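Local coordinates for protein transcription factor TAU subunit SFC1 (Schizosaccharomyces pombe, PDB 4BJI) that helps transcription factor IIIC recognise the box A promoter element of tRNA and similar genes, contributing its DNA-binding domain to RNA polymerase III initiation, at residues L78-T83 with Y96-D101; E39-L44 with K72-Y77. One frame throughout, in Å; residues are numbered along the deposited sequence.

Contact 1 of 2, residues L78-T83 with Y96-D101; sequences LSYLWT and YDPRKD
Tyr80 and Pro98 point at each other tip to tip, and the phenol of Tyr80 ends on the backbone of Tyr96. Tyr80 OH donates to Tyr96 O at 2.7 Å, with a C=O...donor angle of 161°, and Tyr96 O lies at the edge of the Tyr80 ring, near its plane. Pro98 CD sits 3.6 Å from the same Tyr80 OH. Beside it the indole of Trp82 slides past the proline, Trp82 CZ2 to Pro98 CG 3.7 Å, while Tyr80 CE2 lies over one indole face, toward the rim. Farther along, Trp82 CH2 meets Arg99 CD at 4.0 Å and lies over one face of the guanidinium, whose plane is turned 62° from the indole. Strand 79-82 of the HTH domain, whose helix and strand order is consistent with a winged helix, thus carries two aromatic side chains against a type I turn, Asp97 to Lys100. Asp97 is bonded into this turn: its OD1 takes Arg99 N in an Asx turn and, through its syn lone pair, Arg99 NE at 2.9 Å. The bend at chi3 (-62°) sets Arg99 NE toward Asp97 OD1, and NH2 bonds OD2, a side-on grip. An alanine at Arg99 would probably leave the Asp97 carboxylate without its charge partner and open a gap beside Trp82 CH2. In the next shell, Arg99 NH1 donates to Met17 O and Val19 O, Trp82 NE1 bonds Thr92 OG1, and Pro98 O accepts from Trp169 NE1.

Contact 2 of 2, residues E39-L44 with K72-Y77; sequences EVIEAL and KFALPY
Ala74 turns its methyl group into the side chains of Val40, Ile41 and Leu44, and the small residue lets the two backbones come close: the CA atoms of Ile41 and Ala74 are 5.5 Å apart. Val40 makes the shortest of these approaches, CG1 to Ala74 CB at 3.6 Å; a chi1 of -175° sets CG1 anti to the backbone N, where it meets this methyl. Leu44 CD1 reaches the same methyl at 3.8 Å, and Ile41 CG1 lies 3.9 Å from Ala74 CB. Beyond the alanine the side chains divide. Ile41 runs on obliquely across Tyr77, its extended chain (chi2 170°) carrying CD1 to 3.6 Å from Tyr77 CG. That methyl stands 4.0 Å from the centroid of the Tyr77 ring and 30° off its normal, an off-centre CH-pi contact shifted toward the CB end of the ring. Leu44 instead crosses Leu75 at about a right angle, Leu44 CD1 to Leu75 CD2 4.0 Å, and the two leucines meet through one methyl each. All five pairs are apolar, and the polar end of Tyr77 is used elsewhere, its OH bonded to Gly31 O. The contact joins two helices of the HTH domain: helix 35-50 supplies one side, helix 71-74 and the residues just after it the other, with Ile37 also touching Ala74, while Leu59 of helix 56-60 packs on both Leu44 and Leu75.

Both contacts are largely buried and lie in the same HTH domain, joined in series as helix 71-74 leads into strand 79-82; their centres are about 17 Å apart. Contact 1, nearer the centre of the chain, sets a strand against an irregular loop and mixes aromatic packing with a hydroxyl-to-carbonyl bond and a salt bridge internal to the loop. Contact 2 sets helix against helix, and its side-chain pairs are apolar, with one CH-pi contact. Leu78 connects them: at the start of segment 78-83 it takes no part in the strand-loop interface, yet its CD1 packs 3.6 Å from Leu44 CB, on helix 35-50.

Contact 1 of 2, residues L78-T83 with Y96-D101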
loop_
_atom_site.group_PDB
_atom_site.type_symbol
_atom_site.label_atom_id
_atom_site.label_comp_id
_atom_site.label_asym_id
_atom_site.label_seq_id
_atom_site.Cartn_x
_atom_site.Cartn_y
_atom_site.Cartn_z
ATOM N N LEU A 78 -12.845 -11.114 4.254
ATOM C CA LEU A 78 -12.516 -10.154 5.298
ATOM C C LEU A 78 -12.358 -8.715 4.835
ATOM O O LEU A 78 -12.312 -7.826 5.671
ATOM C CB LEU A 78 -11.199 -10.536 5.972
ATOM C CG LEU A 78 -11.152 -11.898 6.637
ATOM C CD1 LEU A 78 -9.758 -12.156 7.121
ATOM C CD2 LEU A 78 -12.165 -11.994 7.773
ATOM N N SER A 79 -12.214 -8.493 3.539
ATOM C CA SER A 79 -11.747 -7.208 3.036
ATOM C C SER A 79 -12.303 -6.907 1.658
ATOM O O SER A 79 -12.762 -7.824 0.965
ATOM C CB SER A 79 -10.211 -7.182 2.996
ATOM O OG SER A 79 -9.693 -8.079 2.020
ATOM N N TYR A 80 -12.225 -5.635 1.273
ATOM C CA TYR A 80 -12.558 -5.168 -0.069
ATOM C C TYR A 80 -11.303 -4.524 -0.678
ATOM O O TYR A 80 -10.346 -4.222 0.046
ATOM C CB TYR A 80 -13.737 -4.172 -0.015
ATOM C CG TYR A 80 -13.473 -2.895 0.755
ATOM C CD1 TYR A 80 -13.627 -2.828 2.140
ATOM C CD2 TYR A 80 -13.046 -1.754 0.105
ATOM C CE1 TYR A 80 -13.372 -1.635 2.840
ATOM C CE2 TYR A 80 -12.770 -0.585 0.785
ATOM C CZ TYR A 80 -12.954 -0.516 2.140
ATOM O OH TYR A 80 -12.654 0.665 2.791
ATOM N N LEU A 81 -11.288 -4.288 -1.977
ATOM C CA LEU A 81 -10.096 -3.893 -2.704
ATOM C C LEU A 81 -10.273 -2.567 -3.427
ATOM O O LEU A 81 -11.215 -2.413 -4.204
ATOM C CB LEU A 81 -9.769 -4.964 -3.748
ATOM C CG LEU A 81 -8.641 -4.685 -4.730
ATOM C CD1 LEU A 81 -7.303 -4.519 -4.066
ATOM C CD2 LEU A 81 -8.565 -5.815 -5.791
ATOM N N TRP A 82 -9.397 -1.611 -3.177
ATOM C CA TRP A 82 -9.413 -0.347 -3.928
ATOM C C TRP A 82 -8.796 -0.530 -5.302
ATOM O O TRP A 82 -7.704 -1.098 -5.412
ATOM C CB TRP A 82 -8.601 0.709 -3.184
ATOM C CG TRP A 82 -9.181 1.067 -1.853
ATOM C CD1 TRP A 82 -8.877 0.506 -0.658
ATOM C CD2 TRP A 82 -10.194 2.053 -1.577
ATOM N NE1 TRP A 82 -9.607 1.081 0.349
ATOM C CE2 TRP A 82 -10.438 2.031 -0.192
ATOM C CE3 TRP A 82 -10.924 2.948 -2.374
ATOM C CZ2 TRP A 82 -11.392 2.858 0.411
ATOM C CZ3 TRP A 82 -11.849 3.768 -1.778
ATOM C CH2 TRP A 82 -12.092 3.710 -0.403
ATOM N N THR A 83 -9.453 -0.062 -6.357
ATOM C CA THR A 83 -8.805 -0.218 -7.673
ATOM C C THR A 83 -8.223 1.058 -8.232
ATOM O O THR A 83 -7.659 1.043 -9.314
ATOM C CB THR A 83 -9.718 -0.867 -8.662
ATOM O OG1 THR A 83 -10.954 -0.190 -8.608
ATOM C CG2 THR A 83 -9.906 -2.332 -8.261
ATOM N N TYR A 96 -14.070 -0.443 7.577
ATOM C CA TYR A 96 -13.085 0.606 7.847
ATOM C C TYR A 96 -13.004 1.504 6.607
ATOM O O TYR A 96 -12.769 1.007 5.500
ATOM C CB TYR A 96 -11.711 0.012 8.134
ATOM C CG TYR A 96 -10.649 1.052 8.435
ATOM C CD1 TYR A 96 -10.607 1.680 9.668
ATOM C CD2 TYR A 96 -9.693 1.407 7.513
ATOM C CE1 TYR A 96 -9.641 2.645 9.950
ATOM C CE2 TYR A 96 -8.742 2.340 7.783
ATOM C CZ TYR A 96 -8.724 2.970 8.993
ATOM O OH TYR A 96 -7.751 3.912 9.242
ATOM N N ASP A 97 -13.239 2.807 6.780
ATOM C CA ASP A 97 -13.176 3.782 5.682
ATOM C C ASP A 97 -11.969 4.688 5.898
ATOM O O ASP A 97 -12.002 5.605 6.717
ATOM C CB ASP A 97 -14.457 4.618 5.622
ATOM C CG ASP A 97 -14.540 5.466 4.375
ATOM O OD1 ASP A 97 -13.507 5.673 3.703
ATOM O OD2 ASP A 97 -15.674 5.892 4.044
ATOM N N PRO A 98 -10.882 4.448 5.156
ATOM C CA PRO A 98 -9.655 5.230 5.359
ATOM C C PRO A 98 -9.805 6.663 4.909
ATOM O O PRO A 98 -8.942 7.510 5.227
ATOM C CB PRO A 98 -8.624 4.479 4.519
ATOM C CG PRO A 98 -9.451 3.817 3.398
ATOM C CD PRO A 98 -10.742 3.399 4.124
ATOM N N ARG A 99 -10.899 6.987 4.214
ATOM C CA ARG A 99 -11.130 8.370 3.818
ATOM C C ARG A 99 -11.677 9.167 4.987
ATOM O O ARG A 99 -11.735 10.421 4.945
ATOM C CB ARG A 99 -12.169 8.445 2.678
ATOM C CG ARG A 99 -11.813 7.634 1.479
ATOM C CD ARG A 99 -12.987 7.525 0.516
ATOM N NE ARG A 99 -14.120 6.852 1.139
ATOM C CZ ARG A 99 -15.295 6.715 0.546
ATOM N NH1 ARG A 99 -15.467 7.170 -0.701
ATOM N NH2 ARG A 99 -16.284 6.119 1.201
ATOM N N LYS A 100 -12.105 8.495 6.051
ATOM C CA LYS A 100 -12.692 9.167 7.213
ATOM C C LYS A 100 -11.766 9.262 8.408
ATOM O O LYS A 100 -12.114 9.851 9.440
ATOM C CB LYS A 100 -13.962 8.479 7.686
ATOM C CG LYS A 100 -15.088 8.470 6.706
ATOM C CD LYS A 100 -16.316 7.955 7.441
ATOM C CE LYS A 100 -17.517 7.716 6.542
ATOM N NZ LYS A 100 -17.897 8.907 5.735
ATOM N N ASP A 101 -10.582 8.664 8.309
ATOM C CA ASP A 101 -9.672 8.563 9.421
ATOM C C ASP A 101 -8.288 9.007 8.941
ATOM O O ASP A 101 -7.632 8.300 8.193
ATOM C CB ASP A 101 -9.641 7.099 9.917
ATOM C CG ASP A 101 -8.596 6.839 10.999
ATOM O OD1 ASP A 101 -8.088 7.806 11.597
ATOM O OD2 ASP A 101 -8.280 5.633 11.266
#

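Contact 2 of 2, residues E39-L44 with K72-Y77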
loop_
_atom_site.group_PDB
_atom_site.type_symbol
_atom_site.label_atom_id
_atom_site.label_comp_id
_atom_site.label_asym_id
_atom_site.label_seq_id
_atom_site.Cartn_x
_atom_site.Cartn_y
_atom_site.Cartn_z
ATOM N N GLU A 39 -8.036 -21.791 7.086
ATOM C CA GLU A 39 -6.741 -21.618 7.745
ATOM C C GLU A 39 -6.131 -20.268 7.367
ATOM O O GLU A 39 -5.571 -19.590 8.205
ATOM C CB GLU A 39 -5.773 -22.761 7.379
ATOM C CG GLU A 39 -4.461 -22.744 8.165
ATOM C CD GLU A 39 -3.465 -23.794 7.673
ATOM O OE1 GLU A 39 -3.866 -24.693 6.904
ATOM O OE2 GLU A 39 -2.278 -23.716 8.051
ATOM N N VAL A 40 -6.251 -19.887 6.100
ATOM C CA VAL A 40 -5.695 -18.606 5.656
ATOM C C VAL A 40 -6.482 -17.450 6.228
ATOM O O VAL A 40 -5.882 -16.460 6.690
ATOM C CB VAL A 40 -5.655 -18.525 4.111
ATOM C CG1 VAL A 40 -4.965 -17.253 3.658
ATOM C CG2 VAL A 40 -4.953 -19.771 3.535
ATOM N N ILE A 41 -7.809 -17.578 6.263
ATOM C CA ILE A 41 -8.668 -16.567 6.868
ATOM C C ILE A 41 -8.299 -16.360 8.332
ATOM O O ILE A 41 -8.164 -15.208 8.788
ATOM C CB ILE A 41 -10.145 -16.966 6.721
ATOM C CG1 ILE A 41 -10.571 -16.945 5.251
ATOM C CG2 ILE A 41 -11.027 -16.067 7.605
ATOM C CD1 ILE A 41 -11.950 -17.563 5.017
ATOM N N GLU A 42 -8.066 -17.429 9.084
ATOM C CA GLU A 42 -7.678 -17.297 10.473
ATOM C C GLU A 42 -6.332 -16.606 10.668
ATOM O O GLU A 42 -6.175 -15.838 11.635
ATOM C CB GLU A 42 -7.705 -18.656 11.166
ATOM C CG GLU A 42 -9.118 -19.248 11.250
ATOM C CD GLU A 42 -10.107 -18.298 11.868
ATOM O OE1 GLU A 42 -9.830 -17.784 12.963
ATOM O OE2 GLU A 42 -11.141 -18.028 11.239
ATOM N N ALA A 43 -5.390 -16.819 9.758
ATOM C CA ALA A 43 -4.109 -16.135 9.807
ATOM C C ALA A 43 -4.245 -14.651 9.460
ATOM O O ALA A 43 -3.490 -13.808 9.971
ATOM C CB ALA A 43 -3.142 -16.803 8.868
ATOM N N LEU A 44 -5.172 -14.320 8.567
ATOM C CA LEU A 44 -5.389 -12.931 8.162
ATOM C C LEU A 44 -6.064 -12.088 9.224
ATOM O O LEU A 44 -5.814 -10.879 9.326
ATOM C CB LEU A 44 -6.248 -12.865 6.908
ATOM C CG LEU A 44 -5.556 -13.271 5.618
ATOM C CD1 LEU A 44 -6.574 -13.402 4.503
ATOM C CD2 LEU A 44 -4.483 -12.254 5.260
ATOM N N LYS A 72 -5.658 -15.043 -2.420
ATOM C CA LYS A 72 -6.657 -14.322 -3.192
ATOM C C LYS A 72 -8.097 -14.811 -2.972
ATOM O O LYS A 72 -9.050 -14.054 -3.165
ATOM C CB LYS A 72 -6.332 -14.329 -4.687
ATOM C CG LYS A 72 -6.486 -15.646 -5.365
ATOM C CD LYS A 72 -6.357 -15.479 -6.878
ATOM C CE LYS A 72 -6.414 -16.816 -7.542
ATOM N NZ LYS A 72 -6.442 -16.651 -9.019
ATOM N N PHE A 73 -8.237 -16.061 -2.543
ATOM C CA PHE A 73 -9.538 -16.612 -2.235
ATOM C C PHE A 73 -10.006 -16.291 -0.812
ATOM O O PHE A 73 -11.195 -16.280 -0.525
ATOM C CB PHE A 73 -9.495 -18.146 -2.416
ATOM C CG PHE A 73 -9.224 -18.596 -3.835
ATOM C CD1 PHE A 73 -10.240 -18.681 -4.744
ATOM C CD2 PHE A 73 -7.939 -18.913 -4.227
ATOM C CE1 PHE A 73 -9.984 -19.089 -6.067
ATOM C CE2 PHE A 73 -7.674 -19.317 -5.527
ATOM C CZ PHE A 73 -8.699 -19.400 -6.440
ATOM N N ALA A 74 -9.047 -16.065 0.089
ATOM C CA ALA A 74 -9.333 -15.781 1.501
ATOM C C ALA A 74 -9.675 -14.291 1.730
ATOM O O ALA A 74 -10.553 -13.968 2.541
ATOM C CB ALA A 74 -8.127 -16.182 2.359
ATOM N N LEU A 75 -8.977 -13.407 1.017
ATOM C CA LEU A 75 -9.135 -11.955 1.249
ATOM C C LEU A 75 -10.594 -11.488 1.144
ATOM O O LEU A 75 -11.024 -10.672 1.945
ATOM C CB LEU A 75 -8.207 -11.142 0.343
ATOM C CG LEU A 75 -6.751 -11.104 0.833
ATOM C CD1 LEU A 75 -5.782 -10.710 -0.232
ATOM C CD2 LEU A 75 -6.617 -10.196 2.064
ATOM N N PRO A 76 -11.370 -12.018 0.174
ATOM C CA PRO A 76 -12.744 -11.535 0.021
ATOM C C PRO A 76 -13.673 -11.856 1.186
ATOM O O PRO A 76 -14.789 -11.330 1.290
ATOM C CB PRO A 76 -13.214 -12.255 -1.270
ATOM C CG PRO A 76 -11.999 -12.427 -2.049
ATOM C CD PRO A 76 -10.986 -12.831 -1.002
ATOM N N TYR A 77 -13.214 -12.735 2.083
ATOM C CA TYR A 77 -13.991 -13.028 3.272
ATOM C C TYR A 77 -13.851 -11.991 4.376
ATOM O O TYR A 77 -14.647 -11.970 5.312
ATOM C CB TYR A 77 -13.615 -14.410 3.842
ATOM C CG TYR A 77 -14.207 -15.558 3.050
ATOM C CD1 TYR A 77 -13.546 -16.098 1.960
ATOM C CD2 TYR A 77 -15.461 -16.056 3.367
ATOM C CE1 TYR A 77 -14.111 -17.135 1.210
ATOM C CE2 TYR A 77 -16.029 -17.086 2.628
ATOM C CZ TYR A 77 -15.346 -17.603 1.563
ATOM O OH TYR A 77 -15.932 -18.642 0.854
#